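Local structure of uncharacterized protein 4E10_S0_1Z6NA_001 (T18) (Artificial gene, 3LEF) at residues C69-A74 / G149-A154; L113-D118 / L124-E129. The protein is a computationally designed scaffold with a thioredoxin-like fold, probably made to present the HIV 4E10 epitope to the immune system as a vaccine immunogen. All coordinates share one frame; numbering follows the deposited sequence.

Contact 1. Residues C69-A74 / G149-A154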
ATOM      1  N   CYS A  69       0.064  -8.403 -10.840  1.00 59.80           N
ATOM      2  CA  CYS A  69       0.502  -6.989 -10.934  1.00 59.31           C
ATOM      3  C   CYS A  69       1.872  -6.904 -11.546  1.00 58.78           C
ATOM      4  O   CYS A  69       2.116  -6.089 -12.415  1.00 60.95           O
ATOM      5  CB  CYS A  69       0.554  -6.327  -9.558  1.00 60.26           C
ATOM      6  SG  CYS A  69      -1.057  -5.937  -8.800  1.00 62.86           S
ATOM      7  N   GLN A  70       2.784  -7.735 -11.065  1.00 59.28           N
ATOM      8  CA  GLN A  70       4.098  -7.915 -11.688  1.00 59.30           C
ATOM      9  C   GLN A  70       3.989  -8.128 -13.213  1.00 59.70           C
ATOM     10  O   GLN A  70       4.648  -7.441 -13.995  1.00 58.12           O
ATOM     11  CB  GLN A  70       4.800  -9.124 -11.055  1.00 59.10           C
ATOM     12  CG  GLN A  70       5.316  -8.883  -9.651  1.00 59.40           C
ATOM     13  CD  GLN A  70       5.737 -10.162  -8.949  1.00 60.03           C
ATOM     14  OE1 GLN A  70       5.833 -11.216  -9.563  1.00 63.05           O
ATOM     15  NE2 GLN A  70       6.003 -10.067  -7.658  1.00 61.54           N
ATOM     16  N   ILE A  71       3.168  -9.097 -13.623  1.00 60.07           N
ATOM     17  CA  ILE A  71       2.974  -9.394 -15.050  1.00 59.57           C
ATOM     18  C   ILE A  71       2.390  -8.213 -15.820  1.00 60.29           C
ATOM     19  O   ILE A  71       3.054  -7.640 -16.684  1.00 60.99           O
ATOM     20  CB  ILE A  71       2.063 -10.611 -15.250  1.00 59.53           C
ATOM     21  CG1 ILE A  71       2.754 -11.886 -14.746  1.00 59.13           C
ATOM     22  CG2 ILE A  71       1.691 -10.813 -16.742  1.00 59.90           C
ATOM     23  CD1 ILE A  71       1.792 -12.946 -14.364  1.00 56.08           C
ATOM     24  N   ASN A  72       1.163  -7.833 -15.485  1.00 60.62           N
ATOM     25  CA  ASN A  72       0.385  -6.910 -16.305  1.00 61.16           C
ATOM     26  C   ASN A  72       0.843  -5.460 -16.233  1.00 61.25           C
ATOM     27  O   ASN A  72       0.699  -4.733 -17.207  1.00 62.54           O
ATOM     28  CB  ASN A  72      -1.096  -6.988 -15.939  1.00 61.24           C
ATOM     29  CG  ASN A  72      -1.709  -8.331 -16.278  1.00 62.48           C
ATOM     30  OD1 ASN A  72      -1.744  -8.730 -17.453  1.00 60.75           O
ATOM     31  ND2 ASN A  72      -2.214  -9.037 -15.250  1.00 59.22           N
ATOM     32  N   LEU A  73       1.387  -5.033 -15.097  1.00 61.16           N
ATOM     33  CA  LEU A  73       1.911  -3.676 -14.977  1.00 61.15           C
ATOM     34  C   LEU A  73       3.274  -3.521 -15.625  1.00 59.84           C
ATOM     35  O   LEU A  73       3.633  -2.413 -16.049  1.00 59.65           O
ATOM     36  CB  LEU A  73       1.958  -3.229 -13.505  1.00 62.39           C
ATOM     37  CG  LEU A  73       0.585  -3.229 -12.805  1.00 63.56           C
ATOM     38  CD1 LEU A  73       0.684  -2.741 -11.360  1.00 61.82           C
ATOM     39  CD2 LEU A  73      -0.398  -2.355 -13.606  1.00 63.47           C
ATOM     40  N   ALA A  74       4.053  -4.601 -15.699  1.00 58.19           N
ATOM     41  CA  ALA A  74       5.303  -4.533 -16.461  1.00 57.76           C
ATOM     42  C   ALA A  74       4.962  -4.227 -17.919  1.00 57.78           C
ATOM     43  O   ALA A  74       5.610  -3.414 -18.566  1.00 58.55           O
ATOM     44  CB  ALA A  74       6.111  -5.802 -16.334  1.00 55.86           C
ATOM     45  N   GLY A 149       3.313 -15.067 -21.374  1.00 71.74           N
ATOM     46  CA  GLY A 149       2.995 -15.250 -22.794  1.00 71.35           C
ATOM     47  C   GLY A 149       1.762 -14.487 -23.251  1.00 71.12           C
ATOM     48  O   GLY A 149       1.299 -14.669 -24.380  1.00 70.16           O
ATOM     49  N   HIS A 150       1.225 -13.637 -22.374  1.00 70.85           N
ATOM     50  CA  HIS A 150       0.059 -12.812 -22.703  1.00 70.84           C
ATOM     51  C   HIS A 150       0.274 -11.351 -22.364  1.00 70.81           C
ATOM     52  O   HIS A 150      -0.683 -10.592 -22.258  1.00 72.09           O
ATOM     53  CB  HIS A 150      -1.188 -13.311 -21.977  1.00 70.69           C
ATOM     54  CG  HIS A 150      -1.752 -14.583 -22.528  1.00 71.00           C
ATOM     55  ND1 HIS A 150      -2.640 -14.609 -23.583  1.00 71.86           N
ATOM     56  CD2 HIS A 150      -1.569 -15.874 -22.159  1.00 71.00           C
ATOM     57  CE1 HIS A 150      -2.969 -15.863 -23.842  1.00 71.57           C
ATOM     58  NE2 HIS A 150      -2.333 -16.648 -22.992  1.00 67.93           N
ATOM     59  N   LEU A 151       1.532 -10.949 -22.221  1.00 70.89           N
ATOM     60  CA  LEU A 151       1.874  -9.576 -21.857  1.00 70.62           C
ATOM     61  C   LEU A 151       1.274  -8.563 -22.811  1.00 70.75           C
ATOM     62  O   LEU A 151       0.864  -7.469 -22.415  1.00 71.04           O
ATOM     63  CB  LEU A 151       3.396  -9.403 -21.849  1.00 70.78           C
ATOM     64  CG  LEU A 151       4.132 -10.129 -20.723  1.00 71.08           C
ATOM     65  CD1 LEU A 151       5.633 -10.109 -20.938  1.00 70.03           C
ATOM     66  CD2 LEU A 151       3.780  -9.488 -19.399  1.00 74.17           C
ATOM     67  N   GLU A 152       1.262  -8.921 -24.086  1.00 71.30           N
ATOM     68  CA  GLU A 152       0.720  -8.028 -25.109  0.50 71.20           C
ATOM     69  C   GLU A 152      -0.800  -7.893 -24.981  1.00 71.02           C
ATOM     70  O   GLU A 152      -1.366  -6.903 -25.419  1.00 69.90           O
ATOM     71  CB  GLU A 152       1.135  -8.468 -26.528  0.50 71.15           C
ATOM     72  CG  GLU A 152       0.700  -9.867 -26.937  0.50 71.79           C
ATOM     73  CD  GLU A 152       1.230 -10.278 -28.308  0.50 71.54           C
ATOM     74  OE1 GLU A 152       0.439 -10.826 -29.105  0.50 71.94           O
ATOM     75  OE2 GLU A 152       2.430 -10.052 -28.588  0.50 70.46           O
ATOM     76  N   HIS A 153      -1.463  -8.865 -24.349  1.00 71.88           N
ATOM     77  CA  HIS A 153      -2.917  -8.776 -24.183  1.00 72.19           C
ATOM     78  C   HIS A 153      -3.375  -7.713 -23.167  1.00 71.59           C
ATOM     79  O   HIS A 153      -4.456  -7.150 -23.327  1.00 71.42           O
ATOM     80  CB  HIS A 153      -3.522 -10.143 -23.880  1.00 73.83           C
ATOM     81  CG  HIS A 153      -3.463 -11.090 -25.038  1.00 77.45           C
ATOM     82  ND1 HIS A 153      -2.429 -11.986 -25.219  1.00 80.92           N
ATOM     83  CD2 HIS A 153      -4.300 -11.265 -26.090  1.00 80.69           C
ATOM     84  CE1 HIS A 153      -2.633 -12.674 -26.329  1.00 80.78           C
ATOM     85  NE2 HIS A 153      -3.761 -12.257 -26.876  1.00 81.08           N
ATOM     86  N   ALA A 154      -2.556  -7.412 -22.156  1.00 70.70           N
ATOM     87  CA  ALA A 154      -2.887  -6.361 -21.178  1.00 70.17           C
ATOM     88  C   ALA A 154      -2.906  -5.005 -21.857  1.00 69.65           C
ATOM     89  O   ALA A 154      -3.786  -4.178 -21.616  1.00 70.09           O
ATOM     90  CB  ALA A 154      -1.885  -6.353 -20.043  1.00 69.34           C
TER

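Contact 2. Residues L113-D118 / L124-E129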
ATOM      1  N   LEU A 113      -6.340  -3.717 -10.486  1.00 62.00           N
ATOM      2  CA  LEU A 113      -7.499  -3.013 -11.001  1.00 61.97           C
ATOM      3  C   LEU A 113      -6.960  -1.791 -11.718  1.00 61.90           C
ATOM      4  O   LEU A 113      -6.333  -0.950 -11.112  1.00 62.94           O
ATOM      5  CB  LEU A 113      -8.433  -2.607  -9.862  1.00 62.13           C
ATOM      6  CG  LEU A 113      -9.570  -1.640 -10.199  1.00 61.86           C
ATOM      7  CD1 LEU A 113     -10.610  -2.303 -11.092  1.00 59.10           C
ATOM      8  CD2 LEU A 113     -10.191  -1.099  -8.898  1.00 61.43           C
ATOM      9  N   VAL A 114      -7.199  -1.706 -13.020  1.00 61.55           N
ATOM     10  CA  VAL A 114      -6.665  -0.638 -13.825  1.00 60.33           C
ATOM     11  C   VAL A 114      -7.872   0.112 -14.354  1.00 60.66           C
ATOM     12  O   VAL A 114      -8.667  -0.452 -15.080  1.00 61.37           O
ATOM     13  CB  VAL A 114      -5.834  -1.216 -14.992  1.00 60.24           C
ATOM     14  CG1 VAL A 114      -5.243  -0.100 -15.868  1.00 61.31           C
ATOM     15  CG2 VAL A 114      -4.740  -2.126 -14.466  1.00 56.64           C
ATOM     16  N   LEU A 115      -8.039   1.364 -13.948  1.00 60.82           N
ATOM     17  CA  LEU A 115      -9.151   2.173 -14.411  1.00 60.35           C
ATOM     18  C   LEU A 115      -8.596   3.074 -15.480  1.00 60.88           C
ATOM     19  O   LEU A 115      -7.596   3.750 -15.266  1.00 61.45           O
ATOM     20  CB  LEU A 115      -9.761   3.010 -13.279  1.00 60.03           C
ATOM     21  CG  LEU A 115     -10.322   2.242 -12.071  1.00 60.12           C
ATOM     22  CD1 LEU A 115     -10.880   3.174 -11.026  1.00 55.60           C
ATOM     23  CD2 LEU A 115     -11.395   1.249 -12.521  1.00 58.85           C
ATOM     24  N   VAL A 116      -9.240   3.064 -16.641  1.00 61.88           N
ATOM     25  CA  VAL A 116      -8.811   3.860 -17.773  1.00 61.73           C
ATOM     26  C   VAL A 116      -9.644   5.134 -17.781  1.00 62.56           C
ATOM     27  O   VAL A 116     -10.874   5.087 -17.834  1.00 63.13           O
ATOM     28  CB  VAL A 116      -8.981   3.086 -19.101  1.00 61.35           C
ATOM     29  CG1 VAL A 116      -8.345   3.862 -20.250  1.00 60.43           C
ATOM     30  CG2 VAL A 116      -8.385   1.671 -18.985  1.00 58.91           C
ATOM     31  N   LEU A 117      -8.969   6.275 -17.710  1.00 63.17           N
ATOM     32  CA  LEU A 117      -9.643   7.563 -17.638  1.00 63.69           C
ATOM     33  C   LEU A 117      -9.107   8.448 -18.765  1.00 64.53           C
ATOM     34  O   LEU A 117      -7.999   8.223 -19.263  1.00 64.31           O
ATOM     35  CB  LEU A 117      -9.391   8.233 -16.269  1.00 63.75           C
ATOM     36  CG  LEU A 117      -9.558   7.433 -14.962  1.00 63.68           C
ATOM     37  CD1 LEU A 117      -8.545   7.873 -13.918  1.00 62.51           C
ATOM     38  CD2 LEU A 117     -10.965   7.552 -14.401  1.00 64.00           C
ATOM     39  N   ASP A 118      -9.892   9.443 -19.172  1.00 65.30           N
ATOM     40  CA  ASP A 118      -9.432  10.422 -20.149  1.00 66.06           C
ATOM     41  C   ASP A 118      -8.792  11.613 -19.415  1.00 67.13           C
ATOM     42  O   ASP A 118      -8.447  11.509 -18.223  1.00 67.32           O
ATOM     43  CB  ASP A 118     -10.575  10.855 -21.073  1.00 65.88           C
ATOM     44  CG  ASP A 118     -11.635  11.657 -20.359  1.00 66.15           C
ATOM     45  OD1 ASP A 118     -11.479  11.896 -19.150  1.00 67.57           O
ATOM     46  OD2 ASP A 118     -12.624  12.062 -21.008  1.00 65.09           O
ATOM     47  N   LEU A 124     -13.491   5.554 -18.647  1.00 60.31           N
ATOM     48  CA  LEU A 124     -13.782   4.963 -19.939  1.00 60.06           C
ATOM     49  C   LEU A 124     -14.032   3.450 -19.844  1.00 60.33           C
ATOM     50  O   LEU A 124     -14.716   2.854 -20.685  1.00 60.45           O
ATOM     51  CB  LEU A 124     -12.622   5.247 -20.890  1.00 60.22           C
ATOM     52  CG  LEU A 124     -12.177   6.707 -21.054  1.00 59.48           C
ATOM     53  CD1 LEU A 124     -11.221   6.830 -22.237  1.00 58.19           C
ATOM     54  CD2 LEU A 124     -13.366   7.657 -21.233  1.00 59.99           C
ATOM     55  N   GLY A 125     -13.475   2.826 -18.819  1.00 60.39           N
ATOM     56  CA  GLY A 125     -13.605   1.384 -18.657  1.00 60.18           C
ATOM     57  C   GLY A 125     -12.508   0.859 -17.767  1.00 60.14           C
ATOM     58  O   GLY A 125     -11.717   1.627 -17.225  1.00 59.57           O
ATOM     59  N   ARG A 126     -12.448  -0.459 -17.620  1.00 61.12           N
ATOM     60  CA  ARG A 126     -11.478  -1.054 -16.714  1.00 61.71           C
ATOM     61  C   ARG A 126     -10.977  -2.437 -17.143  1.00 61.60           C
ATOM     62  O   ARG A 126     -11.633  -3.159 -17.894  1.00 61.53           O
ATOM     63  CB  ARG A 126     -12.074  -1.123 -15.310  1.00 61.66           C
ATOM     64  CG  ARG A 126     -13.211  -2.110 -15.190  1.00 63.03           C
ATOM     65  CD  ARG A 126     -14.192  -1.677 -14.125  1.00 65.84           C
ATOM     66  NE  ARG A 126     -14.892  -2.822 -13.560  1.00 66.45           N
ATOM     67  CZ  ARG A 126     -15.948  -2.742 -12.760  1.00 66.27           C
ATOM     68  NH1 ARG A 126     -16.454  -1.560 -12.426  1.00 64.16           N
ATOM     69  NH2 ARG A 126     -16.510  -3.860 -12.311  1.00 67.87           N
ATOM     70  N   PHE A 127      -9.788  -2.760 -16.642  1.00 62.02           N
ATOM     71  CA  PHE A 127      -9.118  -4.047 -16.805  1.00 62.21           C
ATOM     72  C   PHE A 127      -9.035  -4.592 -15.386  1.00 62.42           C
ATOM     73  O   PHE A 127      -8.692  -3.876 -14.466  1.00 64.15           O
ATOM     74  CB  PHE A 127      -7.735  -3.793 -17.438  1.00 62.41           C
ATOM     75  CG  PHE A 127      -6.762  -4.941 -17.352  1.00 61.36           C
ATOM     76  CD1 PHE A 127      -6.442  -5.670 -18.473  1.00 64.68           C
ATOM     77  CD2 PHE A 127      -6.106  -5.231 -16.180  1.00 62.45           C
ATOM     78  CE1 PHE A 127      -5.520  -6.703 -18.406  1.00 65.40           C
ATOM     79  CE2 PHE A 127      -5.192  -6.253 -16.105  1.00 61.73           C
ATOM     80  CZ  PHE A 127      -4.895  -6.985 -17.215  1.00 63.74           C
ATOM     81  N   VAL A 128      -9.384  -5.843 -15.180  1.00 63.34           N
ATOM     82  CA  VAL A 128      -9.434  -6.376 -13.832  1.00 62.97           C
ATOM     83  C   VAL A 128      -8.694  -7.699 -13.740  1.00 62.51           C
ATOM     84  O   VAL A 128      -9.089  -8.692 -14.345  1.00 62.23           O
ATOM     85  CB  VAL A 128     -10.880  -6.565 -13.370  1.00 63.43           C
ATOM     86  CG1 VAL A 128     -10.909  -7.105 -11.941  1.00 63.76           C
ATOM     87  CG2 VAL A 128     -11.637  -5.246 -13.472  1.00 63.79           C
ATOM     88  N   GLU A 129      -7.586  -7.664 -13.009  1.00 62.42           N
ATOM     89  CA  GLU A 129      -6.802  -8.833 -12.643  1.00 62.52           C
ATOM     90  C   GLU A 129      -6.021  -9.407 -13.818  1.00 62.28           C
ATOM     91  O   GLU A 129      -4.792  -9.476 -13.760  1.00 62.54           O
ATOM     92  CB  GLU A 129      -7.679  -9.894 -11.966  1.00 62.72           C
ATOM     93  CG  GLU A 129      -6.896 -10.857 -11.072  1.00 63.89           C
ATOM     94  CD  GLU A 129      -7.772 -11.882 -10.357  1.00 65.06           C
ATOM     95  OE1 GLU A 129      -8.875 -12.192 -10.856  1.00 68.30           O
ATOM     96  OE2 GLU A 129      -7.350 -12.391  -9.291  1.00 68.13           O
TER

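Contact 1. Residues C69-A74 / G149-A154
I71 places its CG2 branch anti to the backbone N, and in L151 a CG anti to the carbonyl carbon (chi1 -70°), with chi2 at 170°, carries CD2 across to helix 67-82. The two aliphatic side chains cross at about a right angle, with I71 CG2 3.6 Å from L151 CD2. The same methyl of L151 also rests against the backbone, 3.4 Å from I71 O, and thus covers part of a helical turn as well as a side chain. One turn further along, A154 directs its CB at helix 67-82 and meets the amide oxygen of N72, OD1 to CB 3.5 Å. Buried here beside a methyl group, N72 OD1 has no polar partner, whereas ND2 of the same amide makes weak hydrogen bonds to D68 O and Y145 OH. The nearest pair of CA atoms is N72 and A154, 5.9 Å apart. Helix 23-39 extends the apolar contact, with F32 against I71 and L36 against L151. This small buried interface joins the first turn of helix 151-163 to helix 67-82, whose start carries C66 and C69 in a CxxC spacing, consistent with the thioredoxin-like fold.

Contact 2. Residues L113-D118 / L124-E129
Backbone hydrogen bonds zip V114 to F127 in both directions: V114 N to F127 O and F127 N to V114 O are each 3.0 Å, the reciprocal bonds of a hydrogen-bonded antiparallel pair. Beyond it, V116 N binds G125 O at 2.9 Å, while V116 O accepts from L124 N at 2.8 Å. L124 and G125 therefore both face V116, a classic beta bulge, and G125 takes phi 159°, psi -175°, angles at which a CB would press on L124 O. A weaker CA-H...O contact joins R126 CA to V114 O. Apolar contacts occupy both faces. On one, F127 CG, anti to the backbone N (chi1 165°), sets the ring beside V114 CG2, 3.8 Å from CD2. On the other, L113 and V128 run side by side, CD1 to CG2 3.9 Å, and L115 CD2 lies 3.7 Å from R126 CB. The extended R126 chain then leads away to L104 O, which NH1 hydrogen-bonds. At the bulge, L124 CB lies 3.5 Å from V116 O and its side chain packs toward D118. Within this hairpin, strand 113-117 also bonds to strand 56-61, and strand 123-128 forms the sheet's outer edge in this chain; helices 67-82 and 151-163 pack on the V114, V116 and F127 face.

F127 bridges the two contacts. Its ring reaches from the hairpin of contact 2 to both helices of contact 1, with F127 CZ 3.6 Å from N72 CG and F127 CE1 3.8 Å from A154 CA. N72 ND2 also comes within 3.0 Å of E129 O, just past the strand end. The centres nevertheless lie about 14 Å apart, on opposite sides of the chain's centre, and along the sequence the whole hairpin falls between the two helical segments of contact 1. Helix 67-82 thus packs against helix 151-163 and the sheet together. C69 lies within segment 69-74 but does not touch 149-154, and the V114 side chain lies near, without touching, the cysteines of this thioredoxin-type CxxC spacing.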